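Oxidoreductase (Bordetella pertussis, PDB 3Q2K) is an NAD-dependent dehydrogenase that probably oxidises a UDP-linked N-acetylglucosaminuronic acid on the way to 2,3-diacetamido-2,3-dideoxy-D-mannuronic acid. Local coordinates at residues Asn44-Ala56 and His321-Arg333. Sequence-based numbering, arbitrary orientation.
Sequences NHIGAIAQHGDRA and HPLYYDNVINCLR. With NAI (1,4-dihydronicotinamide adenine dinucleotide), chain U.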
ATOM      1  N   ASN C  44      -9.026 -28.109 -38.053  1.00 54.04           N
ATOM      2  CA  ASN C  44      -7.738 -27.651 -38.567  1.00 26.84           C
ATOM      3  C   ASN C  44      -6.644 -28.626 -38.170  1.00 23.22           C
ATOM      4  O   ASN C  44      -5.608 -28.710 -38.827  1.00 43.49           O
ATOM      5  CB  ASN C  44      -7.357 -26.269 -38.036  1.00 36.33           C
ATOM      6  CG  ASN C  44      -8.517 -25.304 -38.095  1.00 77.73           C
ATOM      7  OD1 ASN C  44      -8.400 -24.219 -38.657  1.00 35.97           O
ATOM      8  ND2 ASN C  44      -9.652 -25.717 -37.541  1.00 58.13           N
ATOM      9  N   HIS C  45      -6.868 -29.332 -37.064  1.00 37.03           N
ATOM     10  CA  HIS C  45      -5.835 -30.255 -36.620  1.00 42.10           C
ATOM     11  C   HIS C  45      -5.905 -31.428 -37.584  1.00 53.11           C
ATOM     12  O   HIS C  45      -4.930 -31.688 -38.294  1.00 30.11           O
ATOM     13  CB  HIS C  45      -6.057 -30.690 -35.174  1.00 36.22           C
ATOM     14  CG  HIS C  45      -5.685 -29.626 -34.191  1.00 78.92           C
ATOM     15  ND1 HIS C  45      -4.387 -29.449 -33.763  1.00 28.19           N
ATOM     16  CD2 HIS C  45      -6.418 -28.647 -33.611  1.00 29.92           C
ATOM     17  CE1 HIS C  45      -4.339 -28.417 -32.941  1.00 45.10           C
ATOM     18  NE2 HIS C  45      -5.559 -27.925 -32.818  1.00 39.21           N
ATOM     19  N   ILE C  46      -7.054 -32.099 -37.597  1.00 33.98           N
ATOM     20  CA  ILE C  46      -7.316 -33.204 -38.518  1.00 31.17           C
ATOM     21  C   ILE C  46      -6.761 -32.886 -39.906  1.00 91.46           C
ATOM     22  O   ILE C  46      -6.026 -33.672 -40.499  1.00 50.66           O
ATOM     23  CB  ILE C  46      -8.825 -33.428 -38.709  1.00 30.44           C
ATOM     24  CG1 ILE C  46      -9.469 -34.029 -37.462  1.00 34.73           C
ATOM     25  CG2 ILE C  46      -9.101 -34.368 -39.881  1.00 28.89           C
ATOM     26  CD1 ILE C  46     -10.971 -33.833 -37.558  1.00 38.91           C
ATOM     27  N   GLY C  47      -7.096 -31.728 -40.461  1.00 25.89           N
ATOM     28  CA  GLY C  47      -6.524 -31.353 -41.746  1.00 26.87           C
ATOM     29  C   GLY C  47      -5.058 -30.969 -41.805  1.00 63.17           C
ATOM     30  O   GLY C  47      -4.422 -31.016 -42.859  1.00 52.68           O
ATOM     31  N   ALA C  48      -4.490 -30.547 -40.682  1.00 51.76           N
ATOM     32  CA  ALA C  48      -3.074 -30.210 -40.729  1.00 28.31           C
ATOM     33  C   ALA C  48      -2.350 -31.548 -40.718  1.00 32.15           C
ATOM     34  O   ALA C  48      -1.391 -31.747 -41.464  1.00 42.00           O
ATOM     35  CB  ALA C  48      -2.640 -29.347 -39.554  1.00 87.93           C
ATOM     36  N   ILE C  49      -2.829 -32.461 -39.879  1.00 26.90           N
ATOM     37  CA  ILE C  49      -2.157 -33.749 -39.733  1.00 38.45           C
ATOM     38  C   ILE C  49      -2.152 -34.473 -41.075  1.00 68.52           C
ATOM     39  O   ILE C  49      -1.131 -35.014 -41.501  1.00 40.68           O
ATOM     40  CB  ILE C  49      -2.813 -34.652 -38.684  1.00 54.07           C
ATOM     41  CG1 ILE C  49      -2.407 -34.161 -37.293  1.00 55.01           C
ATOM     42  CG2 ILE C  49      -2.337 -36.080 -38.913  1.00 45.84           C
ATOM     43  CD1 ILE C  49      -3.310 -34.582 -36.149  1.00 26.06           C
ATOM     44  N   ALA C  50      -3.311 -34.437 -41.725  1.00 53.04           N
ATOM     45  CA  ALA C  50      -3.542 -35.041 -43.033  1.00 76.62           C
ATOM     46  C   ALA C  50      -2.685 -34.348 -44.084  1.00 55.67           C
ATOM     47  O   ALA C  50      -2.315 -34.937 -45.096  1.00 54.82           O
ATOM     48  CB  ALA C  50      -5.018 -34.955 -43.404  1.00 28.07           C
ATOM     49  N   GLN C  51      -2.329 -33.092 -43.843  1.00 61.92           N
ATOM     50  CA  GLN C  51      -1.459 -32.411 -44.789  1.00 31.16           C
ATOM     51  C   GLN C  51      -0.028 -32.929 -44.641  1.00 34.11           C
ATOM     52  O   GLN C  51       0.849 -32.560 -45.417  1.00 49.05           O
ATOM     53  CB  GLN C  51      -1.549 -30.901 -44.570  1.00 81.97           C
ATOM     54  CG  GLN C  51      -1.616 -30.114 -45.865  1.00 74.21           C
ATOM     55  CD  GLN C  51      -2.684 -29.043 -45.818  1.00 55.06           C
ATOM     56  OE1 GLN C  51      -2.352 -27.862 -45.781  1.00 37.84           O
ATOM     57  NE2 GLN C  51      -3.954 -29.435 -45.789  1.00 43.84           N
ATOM     58  N   HIS C  52       0.226 -33.803 -43.672  1.00 75.77           N
ATOM     59  CA  HIS C  52       1.536 -34.435 -43.572  1.00 36.18           C
ATOM     60  C   HIS C  52       1.397 -35.951 -43.573  1.00 68.89           C
ATOM     61  O   HIS C  52       2.198 -36.640 -42.941  1.00 44.48           O
ATOM     62  CB  HIS C  52       2.253 -34.000 -42.293  1.00 58.65           C
ATOM     63  CG  HIS C  52       2.561 -32.536 -42.242  1.00 89.02           C
ATOM     64  ND1 HIS C  52       3.804 -32.026 -42.543  1.00 56.67           N
ATOM     65  CD2 HIS C  52       1.782 -31.472 -41.938  1.00100.00           C
ATOM     66  CE1 HIS C  52       3.775 -30.709 -42.438  1.00 62.64           C
ATOM     67  NE2 HIS C  52       2.559 -30.347 -42.071  1.00 49.31           N
ATOM     68  N   GLY C  53       0.388 -36.436 -44.291  1.00 62.75           N
ATOM     69  CA  GLY C  53       0.059 -37.855 -44.385  1.00 49.48           C
ATOM     70  C   GLY C  53       1.235 -38.808 -44.502  1.00 28.88           C
ATOM     71  O   GLY C  53       1.143 -39.974 -44.113  1.00100.00           O
ATOM     72  N   ASP C  54       2.359 -38.307 -45.005  1.00100.00           N
ATOM     73  CA  ASP C  54       3.560 -39.120 -45.175  1.00 77.29           C
ATOM     74  C   ASP C  54       4.411 -39.263 -43.914  1.00 74.74           C
ATOM     75  O   ASP C  54       5.120 -40.252 -43.721  1.00 40.90           O
ATOM     76  CB  ASP C  54       4.399 -38.572 -46.332  1.00 86.17           C
ATOM     77  CG  ASP C  54       3.858 -37.259 -46.856  1.00100.00           C
ATOM     78  OD1 ASP C  54       4.529 -36.663 -47.725  1.00100.00           O
ATOM     79  OD2 ASP C  54       2.769 -36.851 -46.397  1.00 69.70           O
ATOM     80  N   ARG C  55       4.333 -38.279 -43.026  1.00 97.80           N
ATOM     81  CA  ARG C  55       5.115 -38.377 -41.800  1.00 42.26           C
ATOM     82  C   ARG C  55       4.272 -38.663 -40.561  1.00 37.12           C
ATOM     83  O   ARG C  55       4.754 -39.088 -39.509  1.00 50.08           O
ATOM     84  CB  ARG C  55       6.027 -37.157 -41.674  1.00 44.66           C
ATOM     85  CG  ARG C  55       7.012 -37.118 -42.834  1.00 76.27           C
ATOM     86  CD  ARG C  55       8.026 -35.999 -42.695  1.00 43.21           C
ATOM     87  NE  ARG C  55       7.278 -34.755 -42.573  1.00 80.39           N
ATOM     88  CZ  ARG C  55       7.730 -33.688 -41.926  1.00 78.85           C
ATOM     89  NH1 ARG C  55       6.965 -32.608 -41.839  1.00 39.31           N
ATOM     90  NH2 ARG C  55       8.931 -33.726 -41.364  1.00 46.12           N
ATOM     91  N   ALA C  56       2.966 -38.480 -40.708  1.00 65.48           N
ATOM     92  CA  ALA C  56       2.114 -38.582 -39.536  1.00 55.64           C
ATOM     93  C   ALA C  56       0.766 -39.120 -39.985  1.00 52.46           C
ATOM     94  O   ALA C  56       0.340 -38.951 -41.131  1.00 43.99           O
ATOM     95  CB  ALA C  56       1.942 -37.211 -38.888  1.00 29.72           C
ATOM     96  N   HIS C 321      -2.461 -23.929 -38.692  1.00 31.07           N
ATOM     97  CA  HIS C 321      -1.894 -25.119 -38.072  1.00 32.22           C
ATOM     98  C   HIS C 321      -0.949 -25.934 -38.958  1.00 50.97           C
ATOM     99  O   HIS C 321      -0.007 -26.524 -38.429  1.00 40.86           O
ATOM    100  CB  HIS C 321      -2.982 -26.001 -37.455  1.00 31.14           C
ATOM    101  CG  HIS C 321      -3.771 -25.329 -36.376  1.00 43.71           C
ATOM    102  ND1 HIS C 321      -4.748 -24.395 -36.644  1.00 52.87           N
ATOM    103  CD2 HIS C 321      -3.776 -25.510 -35.034  1.00 45.54           C
ATOM    104  CE1 HIS C 321      -5.318 -24.026 -35.511  1.00 26.23           C
ATOM    105  NE2 HIS C 321      -4.717 -24.654 -34.516  1.00 56.77           N
ATOM    106  N   PRO C 322      -1.177 -25.987 -40.282  1.00 33.97           N
ATOM    107  CA  PRO C 322      -0.351 -26.864 -41.111  1.00100.00           C
ATOM    108  C   PRO C 322       1.130 -26.568 -40.896  1.00 31.64           C
ATOM    109  O   PRO C 322       1.958 -27.475 -40.769  1.00 37.51           O
ATOM    110  CB  PRO C 322      -0.785 -26.557 -42.554  1.00 31.13           C
ATOM    111  CG  PRO C 322      -1.758 -25.414 -42.451  1.00 90.76           C
ATOM    112  CD  PRO C 322      -2.316 -25.459 -41.052  1.00 52.46           C
ATOM    113  N   LEU C 323       1.454 -25.281 -40.852  1.00 42.04           N
ATOM    114  CA  LEU C 323       2.814 -24.831 -40.574  1.00 49.06           C
ATOM    115  C   LEU C 323       3.337 -25.176 -39.184  1.00 57.66           C
ATOM    116  O   LEU C 323       4.504 -25.536 -39.024  1.00 37.09           O
ATOM    117  CB  LEU C 323       2.844 -23.313 -40.733  1.00 62.26           C
ATOM    118  CG  LEU C 323       2.986 -22.973 -42.213  1.00 53.63           C
ATOM    119  CD1 LEU C 323       2.486 -21.558 -42.468  1.00 51.81           C
ATOM    120  CD2 LEU C 323       4.460 -23.196 -42.537  1.00 37.52           C
ATOM    121  N   TYR C 324       2.496 -25.031 -38.164  1.00 37.55           N
ATOM    122  CA  TYR C 324       2.945 -25.389 -36.824  1.00 44.85           C
ATOM    123  C   TYR C 324       3.328 -26.863 -36.767  1.00 24.20           C
ATOM    124  O   TYR C 324       4.239 -27.257 -36.039  1.00 36.44           O
ATOM    125  CB  TYR C 324       1.862 -25.103 -35.779  1.00 56.97           C
ATOM    126  CG  TYR C 324       2.258 -25.436 -34.352  1.00 41.61           C
ATOM    127  CD1 TYR C 324       1.997 -26.688 -33.815  1.00 35.64           C
ATOM    128  CD2 TYR C 324       2.906 -24.511 -33.541  1.00 34.14           C
ATOM    129  CE1 TYR C 324       2.342 -27.005 -32.512  1.00 57.12           C
ATOM    130  CE2 TYR C 324       3.266 -24.822 -32.238  1.00 34.38           C
ATOM    131  CZ  TYR C 324       3.003 -26.079 -31.738  1.00 33.93           C
ATOM    132  OH  TYR C 324       3.324 -26.412 -30.442  1.00 55.80           O
ATOM    133  N   TYR C 325       2.584 -27.718 -37.461  1.00 53.39           N
ATOM    134  CA  TYR C 325       2.792 -29.139 -37.217  1.00 44.75           C
ATOM    135  C   TYR C 325       4.097 -29.570 -37.869  1.00 76.28           C
ATOM    136  O   TYR C 325       4.693 -30.559 -37.446  1.00 59.86           O
ATOM    137  CB  TYR C 325       1.646 -29.981 -37.774  1.00 29.01           C
ATOM    138  CG  TYR C 325       0.583 -30.342 -36.766  1.00 44.80           C
ATOM    139  CD1 TYR C 325       0.693 -31.468 -35.957  1.00 45.45           C
ATOM    140  CD2 TYR C 325      -0.564 -29.572 -36.668  1.00 32.74           C
ATOM    141  CE1 TYR C 325      -0.309 -31.799 -35.061  1.00 72.38           C
ATOM    142  CE2 TYR C 325      -1.564 -29.896 -35.774  1.00 46.23           C
ATOM    143  CZ  TYR C 325      -1.440 -31.011 -34.975  1.00 44.64           C
ATOM    144  OH  TYR C 325      -2.463 -31.294 -34.095  1.00 75.70           O
ATOM    145  N   ASP C 326       4.528 -28.850 -38.899  1.00 26.65           N
ATOM    146  CA  ASP C 326       5.820 -29.168 -39.494  1.00 25.31           C
ATOM    147  C   ASP C 326       6.890 -29.332 -38.425  1.00 55.12           C
ATOM    148  O   ASP C 326       7.632 -30.314 -38.420  1.00 68.22           O
ATOM    149  CB  ASP C 326       6.317 -28.096 -40.459  1.00 34.89           C
ATOM    150  CG  ASP C 326       7.499 -28.593 -41.269  1.00 42.53           C
ATOM    151  OD1 ASP C 326       7.512 -29.801 -41.591  1.00 34.00           O
ATOM    152  OD2 ASP C 326       8.442 -27.827 -41.554  1.00 75.61           O
ATOM    153  N   ASN C 327       6.938 -28.350 -37.530  1.00100.00           N
ATOM    154  CA  ASN C 327       7.911 -28.281 -36.444  1.00 39.66           C
ATOM    155  C   ASN C 327       7.730 -29.391 -35.408  1.00 62.44           C
ATOM    156  O   ASN C 327       8.700 -30.012 -34.967  1.00 34.77           O
ATOM    157  CB  ASN C 327       7.843 -26.881 -35.819  1.00 52.68           C
ATOM    158  CG  ASN C 327       8.530 -26.802 -34.470  1.00 86.96           C
ATOM    159  OD1 ASN C 327       7.904 -26.541 -33.444  1.00 45.02           O
ATOM    160  ND2 ASN C 327       9.833 -27.053 -34.464  1.00 54.00           N
ATOM    161  N   VAL C 328       6.490 -29.654 -35.008  1.00 29.10           N
ATOM    162  CA  VAL C 328       6.199 -30.755 -34.094  1.00 37.82           C
ATOM    163  C   VAL C 328       6.712 -32.095 -34.624  1.00 38.45           C
ATOM    164  O   VAL C 328       7.411 -32.844 -33.938  1.00 52.42           O
ATOM    165  CB  VAL C 328       4.675 -30.864 -33.913  1.00 52.01           C
ATOM    166  CG1 VAL C 328       4.303 -32.055 -33.052  1.00 55.02           C
ATOM    167  CG2 VAL C 328       4.129 -29.588 -33.293  1.00 34.50           C
ATOM    168  N   ILE C 329       6.383 -32.378 -35.879  1.00 72.69           N
ATOM    169  CA  ILE C 329       6.789 -33.618 -36.529  1.00 44.45           C
ATOM    170  C   ILE C 329       8.310 -33.725 -36.594  1.00 45.83           C
ATOM    171  O   ILE C 329       8.863 -34.751 -36.192  1.00 42.48           O
ATOM    172  CB  ILE C 329       6.173 -33.720 -37.939  1.00 65.79           C
ATOM    173  CG1 ILE C 329       4.642 -33.753 -37.896  1.00 42.73           C
ATOM    174  CG2 ILE C 329       6.695 -34.961 -38.645  1.00 36.98           C
ATOM    175  CD1 ILE C 329       4.015 -33.851 -39.288  1.00 27.27           C
ATOM    176  N   ASN C 330       8.979 -32.680 -37.079  1.00 62.85           N
ATOM    177  CA  ASN C 330      10.438 -32.572 -37.000  1.00 22.24           C
ATOM    178  C   ASN C 330      10.965 -32.876 -35.605  1.00 57.70           C
ATOM    179  O   ASN C 330      11.760 -33.800 -35.443  1.00 42.57           O
ATOM    180  CB  ASN C 330      10.982 -31.209 -37.442  1.00 34.97           C
ATOM    181  CG  ASN C 330      10.692 -30.926 -38.895  1.00 49.22           C
ATOM    182  OD1 ASN C 330      10.415 -31.846 -39.661  1.00 58.31           O
ATOM    183  ND2 ASN C 330      10.738 -29.657 -39.280  1.00 60.74           N
ATOM    184  N   CYS C 331      10.505 -32.125 -34.609  1.00 33.95           N
ATOM    185  CA  CYS C 331      10.954 -32.355 -33.244  1.00 44.51           C
ATOM    186  C   CYS C 331      10.743 -33.809 -32.827  1.00 30.19           C
ATOM    187  O   CYS C 331      11.591 -34.454 -32.208  1.00 33.52           O
ATOM    188  CB  CYS C 331      10.266 -31.386 -32.276  1.00 25.73           C
ATOM    189  SG  CYS C 331      10.551 -31.941 -30.588  1.00 41.03           S
ATOM    190  N   LEU C 332       9.580 -34.356 -33.158  1.00 45.44           N
ATOM    191  CA  LEU C 332       9.338 -35.738 -32.763  1.00 33.40           C
ATOM    192  C   LEU C 332      10.197 -36.726 -33.542  1.00 71.05           C
ATOM    193  O   LEU C 332      10.478 -37.832 -33.074  1.00 43.01           O
ATOM    194  CB  LEU C 332       7.877 -36.082 -33.011  1.00 40.78           C
ATOM    195  CG  LEU C 332       7.038 -35.398 -31.940  1.00 35.69           C
ATOM    196  CD1 LEU C 332       5.627 -35.847 -32.263  1.00 26.36           C
ATOM    197  CD2 LEU C 332       7.505 -35.839 -30.560  1.00 29.62           C
ATOM    198  N   ARG C 333      10.564 -36.332 -34.757  1.00 29.29           N
ATOM    199  CA  ARG C 333      11.399 -37.205 -35.574  1.00 62.94           C
ATOM    200  C   ARG C 333      12.861 -37.088 -35.158  1.00 52.07           C
ATOM    201  O   ARG C 333      13.701 -37.817 -35.677  1.00 48.57           O
ATOM    202  CB  ARG C 333      11.233 -36.926 -37.070  1.00 62.60           C
ATOM    203  CG  ARG C 333       9.938 -37.454 -37.688  1.00 31.44           C
ATOM    204  CD  ARG C 333       9.738 -36.703 -38.990  1.00100.00           C
ATOM    205  NE  ARG C 333      11.017 -36.714 -39.689  1.00 96.50           N
ATOM    206  CZ  ARG C 333      11.413 -37.759 -40.405  1.00100.00           C
ATOM    207  NH1 ARG C 333      10.603 -38.805 -40.514  1.00 42.49           N
ATOM    208  NH2 ARG C 333      12.598 -37.735 -40.999  1.00 56.81           N
TER
HETATM  209  PA  NAI U 500     -15.199 -26.377 -28.652  1.00 30.27           P
HETATM  210  O1A NAI U 500     -16.384 -26.283 -27.771  1.00 26.29           O
HETATM  211  O2A NAI U 500     -15.718 -26.204 -30.168  1.00 24.14           O
HETATM  212  O5B NAI U 500     -14.595 -27.857 -28.856  1.00 35.26           O
HETATM  213  C5B NAI U 500     -14.829 -28.575 -27.650  1.00 28.74           C
HETATM  214  C4B NAI U 500     -14.744 -30.091 -27.768  1.00 41.42           C
HETATM  215  O4B NAI U 500     -14.110 -30.635 -26.602  1.00 29.27           O
HETATM  216  C3B NAI U 500     -16.250 -30.417 -27.756  1.00 27.59           C
HETATM  217  O3B NAI U 500     -16.502 -31.320 -28.836  1.00 45.37           O
HETATM  218  C2B NAI U 500     -16.402 -30.959 -26.308  1.00 28.42           C
HETATM  219  O2B NAI U 500     -17.398 -31.978 -26.195  1.00 47.24           O
HETATM  220  C1B NAI U 500     -15.029 -31.656 -26.186  1.00 30.96           C
HETATM  221  N9A NAI U 500     -14.820 -31.989 -24.787  1.00 28.11           N
HETATM  222  C8A NAI U 500     -15.299 -31.347 -23.688  1.00 33.60           C
HETATM  223  N7A NAI U 500     -14.849 -31.973 -22.636  1.00 28.74           N
HETATM  224  C5A NAI U 500     -14.082 -33.037 -22.967  1.00 27.15           C
HETATM  225  C6A NAI U 500     -13.355 -34.029 -22.281  1.00 24.25           C
HETATM  226  N6A NAI U 500     -13.294 -34.072 -20.900  1.00 36.40           N
HETATM  227  N1A NAI U 500     -12.686 -34.913 -23.016  1.00 44.83           N
HETATM  228  C2A NAI U 500     -12.678 -34.871 -24.337  1.00 22.05           C
HETATM  229  N3A NAI U 500     -13.346 -33.963 -25.015  1.00 23.50           N
HETATM  230  C4A NAI U 500     -14.035 -33.030 -24.372  1.00 39.22           C
HETATM  231  O3  NAI U 500     -14.279 -25.068 -28.541  1.00 43.32           O
HETATM  232  PN  NAI U 500     -12.939 -25.052 -29.427  1.00 34.04           P
HETATM  233  O1N NAI U 500     -13.092 -23.705 -30.156  1.00 27.28           O
HETATM  234  O2N NAI U 500     -12.677 -26.081 -30.546  1.00 40.07           O
HETATM  235  O5D NAI U 500     -11.739 -24.848 -28.363  1.00 35.97           O
HETATM  236  C5D NAI U 500     -10.554 -25.361 -28.957  1.00 71.05           C
HETATM  237  C4D NAI U 500      -9.397 -25.335 -27.951  1.00 14.74           C
HETATM  238  O4D NAI U 500      -8.372 -24.886 -28.862  1.00 31.57           O
HETATM  239  C3D NAI U 500      -9.534 -24.231 -26.883  1.00 17.16           C
HETATM  240  O3D NAI U 500      -8.413 -24.144 -26.012  1.00 21.84           O
HETATM  241  C2D NAI U 500      -9.429 -22.989 -27.790  1.00 26.48           C
HETATM  242  O2D NAI U 500      -8.842 -21.953 -27.010  1.00 25.09           O
HETATM  243  C1D NAI U 500      -8.285 -23.456 -28.722  1.00 30.13           C
HETATM  244  N1N NAI U 500      -8.362 -22.887 -30.065  1.00 34.34           N
HETATM  245  C2N NAI U 500      -7.231 -22.507 -30.619  1.00 19.64           C
HETATM  246  C3N NAI U 500      -7.274 -21.967 -31.898  1.00 26.51           C
HETATM  247  C7N NAI U 500      -6.022 -21.517 -32.531  1.00 26.01           C
HETATM  248  O7N NAI U 500      -6.068 -20.698 -33.426  1.00 32.47           O
HETATM  249  N7N NAI U 500      -4.858 -22.014 -32.065  1.00 23.20           N
HETATM  250  C4N NAI U 500      -8.500 -21.820 -32.546  1.00 25.16           C
HETATM  251  C5N NAI U 500      -9.644 -22.227 -31.886  1.00 35.03           C
HETATM  252  C6N NAI U 500      -9.549 -22.782 -30.624  1.00 37.73           C
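The H45 ring receives the edge of H321 on one face, centroids 4.6 Å apart and planes at 60°, a T-shaped stack, while at its own edge ND1 meets Y325 OH at 2.7 Å in a nearly straight hydrogen bond (162°). E122 binds NE2 of both histidines, so H45 is gripped at both nitrogens and its rotation is fixed. Over one face of Y325 rides I49 CG1 in a CH-pi contact, 4.2 Å from the ring centroid; A48 CB packs on Y325 CD2 and P322 CA, near the place where the two backbones come closest. The axes of the short helical segments approach to 8.5 Å.

Further along, the R55 guanidinium lies with one face on I329 CG2. Its chain bends at chi3 (-57°), bringing the group's edge to three acceptors: NH2 reaches N330 OD1 at 2.9 Å, and NH1 serves both D326 OD1, a salt bridge of 2.9 Å, and H52 ND1. H52 in turn donates from NE2 to P322 O (3.2 Å), so the ring links the R55 guanidinium to the P322 carbonyl.

In this Gfo/Idh/MocA family member the contact thus joins the first Rossmann-fold helix, and the turn after it, to helix 321-333 of the C-terminal part, whose N-terminal H321 lines the NADH pocket beside the nicotinamide amide.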